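Local coordinates for protein UDP-glucose:anthocyanidin 3-O-glucosyltransferase (Clitoria ternatea, PDB 4REL) that belongs to the UDP-glycosyltransferase family, whose members share the two-domain GT-B fold, at residues A[7-12]-A[37-42]; A[62-67]-A[91-96]; A[358-363]-A[397-402]; A[378-383]-A[408-413]. All coordinates share one frame; numbering follows the deposited sequence. Where two conformers were deposited one is given.

Interaction 1 of 4, residues A[7-12]-A[37-42]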
loop_
_atom_site.group_PDB
_atom_site.type_symbol
_atom_site.label_atom_id
_atom_site.label_comp_id
_atom_site.label_asym_id
_atom_site.label_seq_id
_atom_site.Cartn_x
_atom_site.Cartn_y
_atom_site.Cartn_z
ATOM N N VAL A 7 7.871 21.831 -7.658
ATOM C CA VAL A 7 6.982 20.687 -7.764
ATOM C C VAL A 7 5.919 20.787 -6.671
ATOM O O VAL A 7 6.239 20.963 -5.488
ATOM C CB VAL A 7 7.774 19.377 -7.592
ATOM C CG1 VAL A 7 6.865 18.167 -7.745
ATOM C CG2 VAL A 7 8.900 19.322 -8.608
ATOM N N ALA A 8 4.651 20.703 -7.064
ATOM C CA ALA A 8 3.577 20.645 -6.083
ATOM C C ALA A 8 3.173 19.198 -5.961
ATOM O O ALA A 8 3.074 18.498 -6.971
ATOM C CB ALA A 8 2.396 21.488 -6.524
ATOM N N ILE A 9 2.932 18.749 -4.726
ATOM C CA ILE A 9 2.634 17.351 -4.467
ATOM C C ILE A 9 1.316 17.220 -3.731
ATOM O O ILE A 9 1.104 17.880 -2.706
ATOM C CB ILE A 9 3.755 16.687 -3.638
ATOM C CG1 ILE A 9 5.093 16.767 -4.392
ATOM C CG2 ILE A 9 3.412 15.224 -3.351
ATOM C CD1 ILE A 9 6.033 17.833 -3.850
ATOM N N PHE A 10 0.432 16.375 -4.267
ATOM C CA PHE A 10 -0.873 16.100 -3.643
ATOM C C PHE A 10 -0.997 14.641 -3.237
ATOM O O PHE A 10 -1.313 13.798 -4.076
ATOM C CB PHE A 10 -2.028 16.429 -4.611
ATOM C CG PHE A 10 -2.092 17.884 -5.025
ATOM C CD1 PHE A 10 -2.706 18.829 -4.212
ATOM C CD2 PHE A 10 -1.555 18.291 -6.242
ATOM C CE1 PHE A 10 -2.769 20.168 -4.595
ATOM C CE2 PHE A 10 -1.613 19.623 -6.641
ATOM C CZ PHE A 10 -2.228 20.566 -5.811
ATOM N N PRO A 11 -0.771 14.333 -1.949
ATOM C CA PRO A 11 -1.100 12.976 -1.501
ATOM C C PRO A 11 -2.599 12.751 -1.510
ATOM O O PRO A 11 -3.367 13.712 -1.449
ATOM C CB PRO A 11 -0.627 12.969 -0.045
ATOM C CG PRO A 11 -0.742 14.425 0.381
ATOM C CD PRO A 11 -0.290 15.180 -0.843
ATOM N N PHE A 12 -3.005 11.488 -1.584
ATOM C CA PHE A 12 -4.334 11.082 -1.141
ATOM C C PHE A 12 -4.191 11.101 0.380
ATOM O O PHE A 12 -3.423 10.325 0.946
ATOM C CB PHE A 12 -4.636 9.681 -1.675
ATOM C CG PHE A 12 -6.054 9.220 -1.447
ATOM C CD1 PHE A 12 -7.140 9.950 -1.922
ATOM C CD2 PHE A 12 -6.295 8.014 -0.816
ATOM C CE1 PHE A 12 -8.454 9.486 -1.724
ATOM C CE2 PHE A 12 -7.599 7.549 -0.617
ATOM C CZ PHE A 12 -8.671 8.283 -1.074
ATOM N N PHE A 37 9.914 21.790 -3.350
ATOM C CA PHE A 37 8.884 20.760 -3.274
ATOM C C PHE A 37 7.820 21.204 -2.276
ATOM O O PHE A 37 8.107 21.433 -1.100
ATOM C CB PHE A 37 9.496 19.410 -2.871
ATOM C CG PHE A 37 10.429 18.842 -3.916
ATOM C CD1 PHE A 37 9.977 17.901 -4.831
ATOM C CD2 PHE A 37 11.742 19.288 -4.015
ATOM C CE1 PHE A 37 10.824 17.382 -5.809
ATOM C CE2 PHE A 37 12.593 18.780 -4.996
ATOM C CZ PHE A 37 12.133 17.824 -5.890
ATOM N N SER A 38 6.590 21.336 -2.759
ATOM C CA SER A 38 5.510 21.856 -1.939
ATOM C C SER A 38 4.490 20.753 -1.714
ATOM O O SER A 38 3.780 20.357 -2.636
ATOM C CB SER A 38 4.869 23.071 -2.615
ATOM O OG SER A 38 5.776 24.183 -2.659
ATOM N N PHE A 39 4.437 20.262 -0.481
ATOM C CA PHE A 39 3.618 19.106 -0.112
ATOM C C PHE A 39 2.294 19.617 0.451
ATOM O O PHE A 39 2.259 20.286 1.483
ATOM C CB PHE A 39 4.375 18.274 0.934
ATOM C CG PHE A 39 3.902 16.855 1.059
ATOM C CD1 PHE A 39 4.528 15.840 0.352
ATOM C CD2 PHE A 39 2.845 16.533 1.895
ATOM C CE1 PHE A 39 4.112 14.524 0.469
ATOM C CE2 PHE A 39 2.418 15.211 2.021
ATOM C CZ PHE A 39 3.049 14.213 1.309
ATOM N N ILE A 40 1.202 19.292 -0.227
ATOM C CA ILE A 40 -0.083 19.912 0.063
ATOM C C ILE A 40 -1.040 18.859 0.612
ATOM O O ILE A 40 -1.528 18.004 -0.127
ATOM C CB ILE A 40 -0.682 20.545 -1.213
ATOM C CG1 ILE A 40 0.285 21.589 -1.793
ATOM C CG2 ILE A 40 -2.042 21.167 -0.921
ATOM C CD1 ILE A 40 -0.054 22.022 -3.232
ATOM N N GLY A 41 -1.297 18.917 1.915
ATOM C CA GLY A 41 -2.170 17.940 2.556
ATOM C C GLY A 41 -3.264 18.609 3.361
ATOM O O GLY A 41 -3.410 19.831 3.314
ATOM N N THR A 42 -4.034 17.815 4.100
ATOM C CA THR A 42 -5.055 18.360 4.987
ATOM C C THR A 42 -4.438 18.538 6.367
ATOM O O THR A 42 -3.315 18.086 6.607
ATOM C CB THR A 42 -6.245 17.409 5.108
ATOM O OG1 THR A 42 -5.782 16.145 5.608
ATOM C CG2 THR A 42 -6.888 17.183 3.747
HETATM O O HOH W 1 -3.629 16.569 -1.428
#
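Val7 O receives Ser38 N at 2.8 Å, Ile9 N donates to Ser38 O at 2.8 Å, and Ile9 O accepts Ile40 N at 2.9 Å: the staggered ladder expected of parallel strands, in which a residue bonds to the two that flank its opposite number. Pro11 has no N-H with which to continue it. Its CD sits instead 3.2 Å from Ile40 O, and a water donates to both that oxygen and Pro11 O, bridging the two segments just past the end of strand 6-10, where they draw apart.

The apolar contacts divide between the faces of the sheet. Val7, Ile9, Phe37 and Phe39 share one. There Ile9 CD1 touches the edge of the Phe37 ring, while CG2 reaches Phe39 CD1 at 3.9 Å. Phe39 CG is anti to the backbone N (chi1 -160°); one face of its ring receives Pro11, whose CD makes a CH-pi contact 4.3 Å from the ring centroid. On the reverse, Phe10 and Ile40 lie side by side, CE1 to CD1 at 3.6 Å, and Ile40 CD1 also approaches Ala8 CB.

The pair forms the strands of a beta-alpha-beta unit in a Rossmann-like sheet. Its connecting helix 18-31 packs on Ile9 through Leu21 and Val25, helix 89-104 packs on Ala8 and Phe10 through Ile97, and strand 110-114 pairs with the other edge of strand 6-10.

Interaction 2 of 4, residues A[62-67]-A[91-96]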
loop_
_atom_site.group_PDB
_atom_site.type_symbol
_atom_site.label_atom_id
_atom_site.label_comp_id
_atom_site.label_asym_id
_atom_site.label_seq_id
_atom_site.Cartn_x
_atom_site.Cartn_y
_atom_site.Cartn_z
ATOM N N PHE A 62 1.959 22.592 3.131
ATOM C CA PHE A 62 0.805 23.485 3.071
ATOM C C PHE A 62 -0.471 22.727 3.378
ATOM O O PHE A 62 -0.528 21.504 3.222
ATOM C CB PHE A 62 0.735 24.173 1.704
ATOM C CG PHE A 62 1.991 24.928 1.363
ATOM C CD1 PHE A 62 2.213 26.188 1.885
ATOM C CD2 PHE A 62 2.973 24.355 0.560
ATOM C CE1 PHE A 62 3.378 26.872 1.608
ATOM C CE2 PHE A 62 4.145 25.041 0.275
ATOM C CZ PHE A 62 4.346 26.301 0.796
ATOM N N THR A 63 -1.488 23.454 3.829
ATOM C CA THR A 63 -2.723 22.821 4.291
ATOM C C THR A 63 -3.948 23.265 3.496
ATOM O O THR A 63 -4.191 24.462 3.326
ATOM C CB THR A 63 -2.969 23.140 5.768
ATOM O OG1 THR A 63 -1.844 22.706 6.547
ATOM C CG2 THR A 63 -4.232 22.447 6.273
ATOM N N ILE A 64 -4.728 22.289 3.035
ATOM C CA ILE A 64 -6.006 22.560 2.373
ATOM C C ILE A 64 -7.157 21.889 3.132
ATOM O O ILE A 64 -6.932 21.125 4.077
ATOM C CB ILE A 64 -6.012 22.108 0.906
ATOM C CG1 ILE A 64 -5.742 20.605 0.800
ATOM C CG2 ILE A 64 -4.991 22.913 0.091
ATOM C CD1 ILE A 64 -5.805 20.059 -0.632
ATOM N N SER A 65 -8.387 22.179 2.721
ATOM C CA SER A 65 -9.569 21.634 3.403
ATOM C C SER A 65 -9.681 20.110 3.303
ATOM O O SER A 65 -9.314 19.522 2.286
ATOM C CB SER A 65 -10.843 22.256 2.820
ATOM O OG SER A 65 -11.998 21.701 3.438
ATOM N N ASP A 66 -10.208 19.473 4.353
ATOM C CA ASP A 66 -10.512 18.046 4.292
ATOM C C ASP A 66 -11.940 17.760 3.826
ATOM O O ASP A 66 -12.320 16.599 3.651
ATOM C CB ASP A 66 -10.223 17.344 5.630
ATOM C CG ASP A 66 -11.027 17.914 6.799
ATOM O OD1 ASP A 66 -11.950 18.732 6.590
ATOM O OD2 ASP A 66 -10.735 17.529 7.953
ATOM N N GLY A 67 -12.721 18.813 3.603
ATOM C CA GLY A 67 -14.074 18.649 3.097
ATOM C C GLY A 67 -15.092 18.315 4.164
ATOM O O GLY A 67 -16.261 18.047 3.865
ATOM N N ASP A 91 -10.730 23.205 -7.034
ATOM C CA ASP A 91 -10.554 24.515 -6.406
ATOM C C ASP A 91 -9.884 24.453 -5.035
ATOM O O ASP A 91 -9.089 25.325 -4.688
ATOM C CB ASP A 91 -11.862 25.297 -6.356
ATOM C CG ASP A 91 -12.217 25.887 -7.698
ATOM O OD1 ASP A 91 -11.285 26.093 -8.514
ATOM O OD2 ASP A 91 -13.413 26.135 -7.938
ATOM N N ASN A 92 -10.186 23.419 -4.261
ATOM C CA ASN A 92 -9.500 23.225 -2.993
ATOM C C ASN A 92 -8.019 22.951 -3.235
ATOM O O ASN A 92 -7.155 23.462 -2.520
ATOM C CB ASN A 92 -10.146 22.073 -2.225
ATOM C CG ASN A 92 -9.574 21.891 -0.832
ATOM O OD1 ASN A 92 -9.250 22.860 -0.137
ATOM N ND2 ASN A 92 -9.462 20.639 -0.404
ATOM N N LEU A 93 -7.720 22.152 -4.253
ATOM C CA LEU A 93 -6.326 21.888 -4.590
ATOM C C LEU A 93 -5.615 23.160 -5.020
ATOM O O LEU A 93 -4.435 23.366 -4.692
ATOM C CB LEU A 93 -6.219 20.829 -5.692
ATOM C CG LEU A 93 -6.938 19.514 -5.427
ATOM C CD1 LEU A 93 -6.684 18.577 -6.620
ATOM C CD2 LEU A 93 -6.433 18.888 -4.144
ATOM N N ARG A 94 -6.320 24.028 -5.742
ATOM C CA ARG A 94 -5.721 25.278 -6.215
ATOM C C ARG A 94 -5.467 26.253 -5.074
ATOM O O ARG A 94 -4.659 27.160 -5.193
ATOM C CB ARG A 94 -6.583 25.934 -7.304
ATOM C CG ARG A 94 -6.682 25.111 -8.583
ATOM C CD ARG A 94 -7.568 25.778 -9.633
ATOM N NE ARG A 94 -7.615 25.002 -10.870
ATOM C CZ ARG A 94 -8.703 24.398 -11.346
ATOM N NH1 ARG A 94 -9.864 24.482 -10.700
ATOM N NH2 ARG A 94 -8.621 23.710 -12.474
ATOM N N LYS A 95 -6.167 26.074 -3.959
ATOM C CA LYS A 95 -5.858 26.894 -2.792
ATOM C C LYS A 95 -4.463 26.486 -2.293
ATOM O O LYS A 95 -3.663 27.324 -1.888
ATOM C CB LYS A 95 -6.923 26.741 -1.695
ATOM C CG LYS A 95 -6.951 27.879 -0.686
ATOM C CD LYS A 95 -6.003 27.646 0.483
ATOM C CE LYS A 95 -6.460 26.487 1.357
ATOM N NZ LYS A 95 -5.887 26.543 2.731
ATOM N N GLY A 96 -4.168 25.192 -2.342
ATOM C CA GLY A 96 -2.835 24.705 -2.022
ATOM C C GLY A 96 -1.778 25.275 -2.947
ATOM O O GLY A 96 -0.688 25.656 -2.502
#
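Ile64 lays its CG2 methyl against the backbone of helix 89-104, 3.4 Å from both Asn92 O and Gly96 N. Gly96 has no side chain to hold the strand off, and the isoleucine fits close to the helix there. Its CG1 takes the crowded position between backbone N and carbonyl carbon (chi1 60°), and CD1 ends 3.8 Å from Leu93 CD2, the two side chains crossing obliquely.

Polar groups grip the backbone on either side of this residue. The Asn92 amide pairs with the backbone N and O of Ser65: OD1 accepts Ser65 N at 3.1 Å, in plane and on a lone pair, while ND2 donates to Ser65 O at 2.9 Å, approaching 26° out of that carbonyl's plane. Thr88 OG1 is a second acceptor for ND2. The Lys95 chain bends at chi2 and chi3, and its NZ donates to Thr63 O at 2.7 Å, within the carbonyl plane. Beyond, Ser65 OG accepts Gly67 N in an ST turn.

Strand 59-64 is an edge strand of the N-terminal sheet, and the helix segment runs nearly antiparallel to it, at 159°. Side chains of the helix thus supply partners to backbone atoms of Thr63 and Ser65. The neutral amide, with two bonds to Ser65 and a third to Thr88, probably helps fix the course of the chain after the strand, whereas the lysine probably adds a shorter, charge-assisted bond on a more accessible flank.

Interaction 3 of 4, residues A[358-363]-A[397-402]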
loop_
_atom_site.group_PDB
_atom_site.type_symbol
_atom_site.label_atom_id
_atom_site.label_comp_id
_atom_site.label_asym_id
_atom_site.label_seq_id
_atom_site.Cartn_x
_atom_site.Cartn_y
_atom_site.Cartn_z
ATOM N N PRO A 358 7.178 -15.583 4.041
ATOM C CA PRO A 358 6.002 -16.094 3.329
ATOM C C PRO A 358 4.720 -15.659 4.035
ATOM O O PRO A 358 4.770 -15.295 5.212
ATOM C CB PRO A 358 6.184 -17.613 3.399
ATOM C CG PRO A 358 7.003 -17.834 4.621
ATOM C CD PRO A 358 7.943 -16.660 4.696
ATOM N N MET A 359 3.591 -15.669 3.332
ATOM C CA MET A 359 2.376 -15.076 3.893
ATOM C C MET A 359 1.172 -16.005 3.936
ATOM O O MET A 359 1.043 -16.902 3.119
ATOM C CB MET A 359 2.011 -13.813 3.110
ATOM C CG MET A 359 2.905 -12.627 3.433
ATOM S SD MET A 359 2.783 -11.286 2.239
ATOM C CE MET A 359 3.806 -11.929 0.907
ATOM N N ILE A 360 0.303 -15.778 4.921
ATOM C CA ILE A 360 -1.041 -16.348 4.941
ATOM C C ILE A 360 -1.966 -15.157 4.821
ATOM O O ILE A 360 -1.876 -14.215 5.617
ATOM C CB ILE A 360 -1.339 -17.071 6.261
ATOM C CG1 ILE A 360 -0.454 -18.306 6.404
ATOM C CG2 ILE A 360 -2.825 -17.470 6.339
ATOM C CD1 ILE A 360 -0.432 -18.889 7.813
ATOM N N CYS A 361 -2.846 -15.189 3.824
ATOM C CA CYS A 361 -3.559 -13.993 3.384
ATOM C C CYS A 361 -5.047 -14.081 3.655
ATOM O O CYS A 361 -5.679 -15.086 3.351
ATOM C CB CYS A 361 -3.383 -13.809 1.876
ATOM S SG CYS A 361 -1.659 -13.683 1.331
ATOM N N ARG A 362 -5.599 -13.017 4.222
ATOM C CA ARG A 362 -7.045 -12.871 4.318
ATOM C C ARG A 362 -7.378 -11.460 3.855
ATOM O O ARG A 362 -7.455 -10.539 4.666
ATOM C CB ARG A 362 -7.515 -13.094 5.762
ATOM C CG ARG A 362 -8.992 -13.501 5.922
ATOM C CD ARG A 362 -9.930 -12.438 5.359
ATOM N NE ARG A 362 -11.281 -12.454 5.911
ATOM C CZ ARG A 362 -12.313 -11.834 5.346
ATOM N NH1 ARG A 362 -12.145 -11.157 4.213
ATOM N NH2 ARG A 362 -13.511 -11.885 5.914
ATOM N N PRO A 363 -7.598 -11.289 2.546
ATOM C CA PRO A 363 -7.892 -9.945 2.029
ATOM C C PRO A 363 -9.286 -9.481 2.463
ATOM O O PRO A 363 -10.227 -10.283 2.458
ATOM C CB PRO A 363 -7.805 -10.125 0.504
ATOM C CG PRO A 363 -8.045 -11.593 0.261
ATOM C CD PRO A 363 -7.587 -12.326 1.498
ATOM N N LYS A 397 -4.398 -25.073 9.879
ATOM C CA LYS A 397 -3.826 -25.795 8.744
ATOM C C LYS A 397 -2.854 -24.922 7.957
ATOM O O LYS A 397 -1.777 -25.382 7.604
ATOM C CB LYS A 397 -4.918 -26.376 7.837
ATOM C CG LYS A 397 -5.677 -27.535 8.490
ATOM C CD LYS A 397 -6.822 -28.040 7.620
ATOM C CE LYS A 397 -7.627 -29.117 8.352
ATOM N NZ LYS A 397 -8.709 -29.688 7.503
ATOM N N SER A 398 -3.215 -23.661 7.717
ATOM C CA SER A 398 -2.328 -22.758 6.972
ATOM C C SER A 398 -1.037 -22.487 7.739
ATOM O O SER A 398 0.045 -22.415 7.143
ATOM C CB SER A 398 -3.035 -21.444 6.639
ATOM O OG SER A 398 -4.128 -21.687 5.760
ATOM N N LEU A 399 -1.154 -22.326 9.057
ATOM C CA LEU A 399 0.017 -22.084 9.900
ATOM C C LEU A 399 0.961 -23.271 9.833
ATOM O O LEU A 399 2.170 -23.099 9.700
ATOM C CB LEU A 399 -0.397 -21.817 11.352
ATOM C CG LEU A 399 -1.029 -20.452 11.633
ATOM C CD1 LEU A 399 -1.725 -20.437 12.989
ATOM C CD2 LEU A 399 0.058 -19.404 11.610
ATOM N N ASN A 400 0.415 -24.486 9.901
ATOM C CA ASN A 400 1.271 -25.667 9.831
ATOM C C ASN A 400 1.951 -25.828 8.482
ATOM O O ASN A 400 3.135 -26.170 8.411
ATOM C CB ASN A 400 0.486 -26.932 10.183
ATOM C CG ASN A 400 0.405 -27.162 11.676
ATOM O OD1 ASN A 400 1.312 -27.738 12.278
ATOM N ND2 ASN A 400 -0.686 -26.717 12.281
ATOM N N LEU A 401 1.192 -25.582 7.421
ATOM C CA LEU A 401 1.700 -25.704 6.061
ATOM C C LEU A 401 2.951 -24.861 5.867
ATOM O O LEU A 401 3.991 -25.376 5.453
ATOM C CB LEU A 401 0.630 -25.288 5.051
ATOM C CG LEU A 401 1.097 -25.214 3.597
ATOM C CD1 LEU A 401 1.508 -26.599 3.127
ATOM C CD2 LEU A 401 -0.000 -24.660 2.713
ATOM N N ILE A 402 2.854 -23.574 6.196
ATOM C CA ILE A 402 3.960 -22.646 5.969
ATOM C C ILE A 402 5.098 -22.802 6.987
ATOM O O ILE A 402 6.271 -22.799 6.615
ATOM C CB ILE A 402 3.473 -21.186 5.988
ATOM C CG1 ILE A 402 2.363 -20.962 4.946
ATOM C CG2 ILE A 402 4.639 -20.218 5.788
ATOM C CD1 ILE A 402 2.773 -21.237 3.510
#
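Ile360 and Ile402 slide past each other in opposite directions, their CG1 atoms 4.1 Å apart. Beyond CG1 the Ile360 chain is extended (chi2 166°), and CD1 is carried in between Ser398 and Leu399. It lies 3.8 Å from Ser398 CB and 3.9 Å from Leu399 CD2, and rests 3.6 Å from Ser398 O. That carbonyl is engaged within the helix by Ile402 N.

This is a helix packed on a parallel sheet in the Rossmann-like C-terminal half of a GT-B protein. Strand 359-361 pairs with strands 337-342 and 382-384, and helix 392-403 runs almost antiparallel over it, the two short axes 9.2 Å apart at closest approach. Val339 of the adjoining strand touches Ile360 and Ile402 alike.

Pro358 and Ile402 again pass in opposing directions. Ile402 CG2, anti to the backbone N (chi1 -57° for CG1), meets Pro358 CG at 3.6 Å, with CB of the same ring slightly farther off. One isoleucine thereby serves two partners, CG1 toward Ile360 and CG2 toward the proline. Ile411 of helix 409-425 packs on both Pro358 and Ile402, and Ser398 OG has weak hydrogen bonds with Gly394 O and Glu386 N.

Interaction 4 of 4, residues A[378-383]-A[408-413]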
loop_
_atom_site.group_PDB
_atom_site.type_symbol
_atom_site.label_atom_id
_atom_site.label_comp_id
_atom_site.label_asym_id
_atom_site.label_seq_id
_atom_site.Cartn_x
_atom_site.Cartn_y
_atom_site.Cartn_z
ATOM N N ILE A 378 0.949 -16.424 -8.339
ATOM C CA ILE A 378 1.963 -15.899 -9.240
ATOM C C ILE A 378 3.359 -16.011 -8.616
ATOM O O ILE A 378 4.187 -16.800 -9.081
ATOM C CB ILE A 378 1.630 -14.462 -9.677
ATOM C CG1 ILE A 378 0.302 -14.459 -10.438
ATOM C CG2 ILE A 378 2.743 -13.892 -10.546
ATOM C CD1 ILE A 378 -0.113 -13.071 -10.938
ATOM N N TRP A 379 3.611 -15.249 -7.554
ATOM C CA TRP A 379 4.871 -15.376 -6.813
ATOM C C TRP A 379 4.999 -16.718 -6.107
ATOM O O TRP A 379 6.115 -17.212 -5.900
ATOM C CB TRP A 379 4.981 -14.280 -5.760
ATOM C CG TRP A 379 4.950 -12.886 -6.297
ATOM C CD1 TRP A 379 5.277 -12.475 -7.559
ATOM C CD2 TRP A 379 4.557 -11.713 -5.582
ATOM N NE1 TRP A 379 5.126 -11.110 -7.662
ATOM C CE2 TRP A 379 4.676 -10.621 -6.464
ATOM C CE3 TRP A 379 4.126 -11.477 -4.272
ATOM C CZ2 TRP A 379 4.372 -9.316 -6.080
ATOM C CZ3 TRP A 379 3.820 -10.189 -3.895
ATOM C CH2 TRP A 379 3.941 -9.121 -4.795
ATOM N N GLU A 380 3.855 -17.296 -5.733
ATOM C CA GLU A 380 3.800 -18.506 -4.906
ATOM C C GLU A 380 4.637 -18.394 -3.623
ATOM O O GLU A 380 5.429 -19.289 -3.307
ATOM C CB GLU A 380 4.185 -19.748 -5.721
ATOM C CG GLU A 380 3.288 -19.942 -6.945
ATOM C CD GLU A 380 3.553 -21.230 -7.696
ATOM O OE1 GLU A 380 4.036 -21.152 -8.840
ATOM O OE2 GLU A 380 3.271 -22.312 -7.149
ATOM N N VAL A 381 4.424 -17.310 -2.875
ATOM C CA VAL A 381 5.166 -17.068 -1.635
ATOM C C VAL A 381 4.209 -17.055 -0.456
ATOM O O VAL A 381 4.509 -16.513 0.604
ATOM C CB VAL A 381 5.981 -15.753 -1.662
ATOM C CG1 VAL A 381 7.137 -15.851 -2.653
ATOM C CG2 VAL A 381 5.099 -14.529 -1.973
ATOM N N GLY A 382 3.050 -17.665 -0.648
ATOM C CA GLY A 382 2.069 -17.719 0.417
ATOM C C GLY A 382 0.788 -18.395 -0.010
ATOM O O GLY A 382 0.691 -18.898 -1.136
ATOM N N VAL A 383 -0.186 -18.412 0.897
ATOM C CA VAL A 383 -1.501 -18.997 0.620
ATOM C C VAL A 383 -2.591 -18.041 1.075
ATOM O O VAL A 383 -2.402 -17.246 2.003
ATOM C CB VAL A 383 -1.710 -20.372 1.309
ATOM C CG1 VAL A 383 -0.769 -21.422 0.723
ATOM C CG2 VAL A 383 -1.521 -20.263 2.809
ATOM N N GLY A 408 5.046 -27.250 2.576
ATOM C CA GLY A 408 5.188 -25.806 2.458
ATOM C C GLY A 408 6.581 -25.397 2.015
ATOM O O GLY A 408 6.907 -24.208 1.955
ATOM N N LYS A 409 7.417 -26.376 1.696
ATOM C CA LYS A 409 8.812 -26.079 1.362
ATOM C C LYS A 409 8.961 -25.227 0.103
ATOM O O LYS A 409 9.794 -24.308 0.057
ATOM C CB LYS A 409 9.628 -27.368 1.236
ATOM C CG LYS A 409 11.059 -27.134 0.761
ATOM C CD LYS A 409 11.913 -28.384 0.912
ATOM C CE LYS A 409 13.346 -28.132 0.466
ATOM N NZ LYS A 409 13.449 -27.878 -1.001
ATOM N N LYS A 410 8.153 -25.517 -0.912
ATOM C CA LYS A 410 8.199 -24.737 -2.142
ATOM C C LYS A 410 7.933 -23.261 -1.852
ATOM O O LYS A 410 8.642 -22.379 -2.331
ATOM C CB LYS A 410 7.175 -25.256 -3.153
ATOM C CG LYS A 410 7.033 -24.351 -4.372
ATOM C CD LYS A 410 5.901 -24.789 -5.305
ATOM C CE LYS A 410 5.914 -23.974 -6.600
ATOM N NZ LYS A 410 4.922 -24.466 -7.607
ATOM N N ILE A 411 6.898 -22.995 -1.064
ATOM C CA ILE A 411 6.568 -21.622 -0.701
ATOM C C ILE A 411 7.694 -20.942 0.081
ATOM O O ILE A 411 8.047 -19.779 -0.181
ATOM C CB ILE A 411 5.250 -21.581 0.086
ATOM C CG1 ILE A 411 4.093 -21.774 -0.895
ATOM C CG2 ILE A 411 5.104 -20.270 0.835
ATOM C CD1 ILE A 411 2.795 -22.166 -0.236
ATOM N N ARG A 412 8.267 -21.662 1.038
ATOM C CA ARG A 412 9.384 -21.129 1.813
ATOM C C ARG A 412 10.579 -20.841 0.910
ATOM O O ARG A 412 11.228 -19.799 1.042
ATOM C CB ARG A 412 9.766 -22.095 2.945
ATOM C CG ARG A 412 8.699 -22.163 4.059
ATOM C CD ARG A 412 9.166 -22.927 5.299
ATOM N NE ARG A 412 9.476 -24.324 4.981
ATOM C CZ ARG A 412 8.606 -25.334 5.011
ATOM N NH1 ARG A 412 7.338 -25.138 5.355
ATOM N NH2 ARG A 412 9.017 -26.559 4.699
ATOM N N ASP A 413 10.861 -21.757 -0.015
ATOM C CA ASP A 413 11.982 -21.577 -0.937
ATOM C C ASP A 413 11.736 -20.390 -1.852
ATOM O O ASP A 413 12.651 -19.598 -2.135
ATOM C CB ASP A 413 12.207 -22.839 -1.781
ATOM C CG ASP A 413 12.854 -23.971 -0.997
ATOM O OD1 ASP A 413 13.376 -23.723 0.113
ATOM O OD2 ASP A 413 12.843 -25.114 -1.504
#
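The Glu380 carboxylate meets Lys410 at one oxygen: NZ approaches OE2 at 2.8 Å on the syn side, 32° out of the carboxylate plane, in a salt bridge between two extended side chains that cross at a slant. Two other flat groups belong to the helical segment itself. Against one face of the Arg412 guanidinium lies the Gly408-Lys409 peptide, with Gly408 C and Lys409 N 3.3 Å from the plane and offset toward the rim; its NH1 donates to Ile402 O and Gln405 O. The Asp413 carboxylate uses the syn lone pair of OD2 for Lys409 NZ at 2.9 Å, a salt bridge spanning one helical turn.

The apolar part rests on Ile411. Its CG2 presses on the backbone, 3.6 Å from both Val381 C and Gly382 N, and CG1 comes 3.7 Å from Glu380 O, which accepts a hydrogen bond from Asn414 ND2. Ile411 CD1 reaches Val383 CG1 at 3.8 Å, the side chains standing at about a right angle.

Here the chain leaves helix 368-378 through Glu380, with positive phi (52°), and enters strand 382-384, an edge strand of the C-terminal sheet; the first turn of helix 409-425 packs beside this connection. Chemically the contact is uneven. Gly382 N is buried by it and has no partner in the model, a probable cost, while the Glu380-Lys410 pair at the more accessible rim would be partly screened by solvent and probably adds only modestly to stability.

Interactions 1 and 2 adjoin in the N-terminal sheet, their centres 10 Å apart: strands 36-42 and 59-64 are neighbours, with Gly41 O 2.8 Å from Ile64 N, a probable hydrogen bond. Interactions 3 and 4 form a second couple, in the C-terminal sheet, also 10 Å apart, where Cys361 N probably bonds to Val383 O at 2.8 Å and their segments alternate along the chain. The couples lie on opposite sides of the chain's centre; interactions 1 and 3 are 38 Å apart between centres. The bound 3,5,7-trihydroxy-2-(4-hydroxyphenyl)-4H-chromen-4-one lies about 11 Å from the Pro11 side chain, and its pocket takes His17 from beyond 7-12 and Phe365, Gly366 and Asp367 from just beyond 358-363.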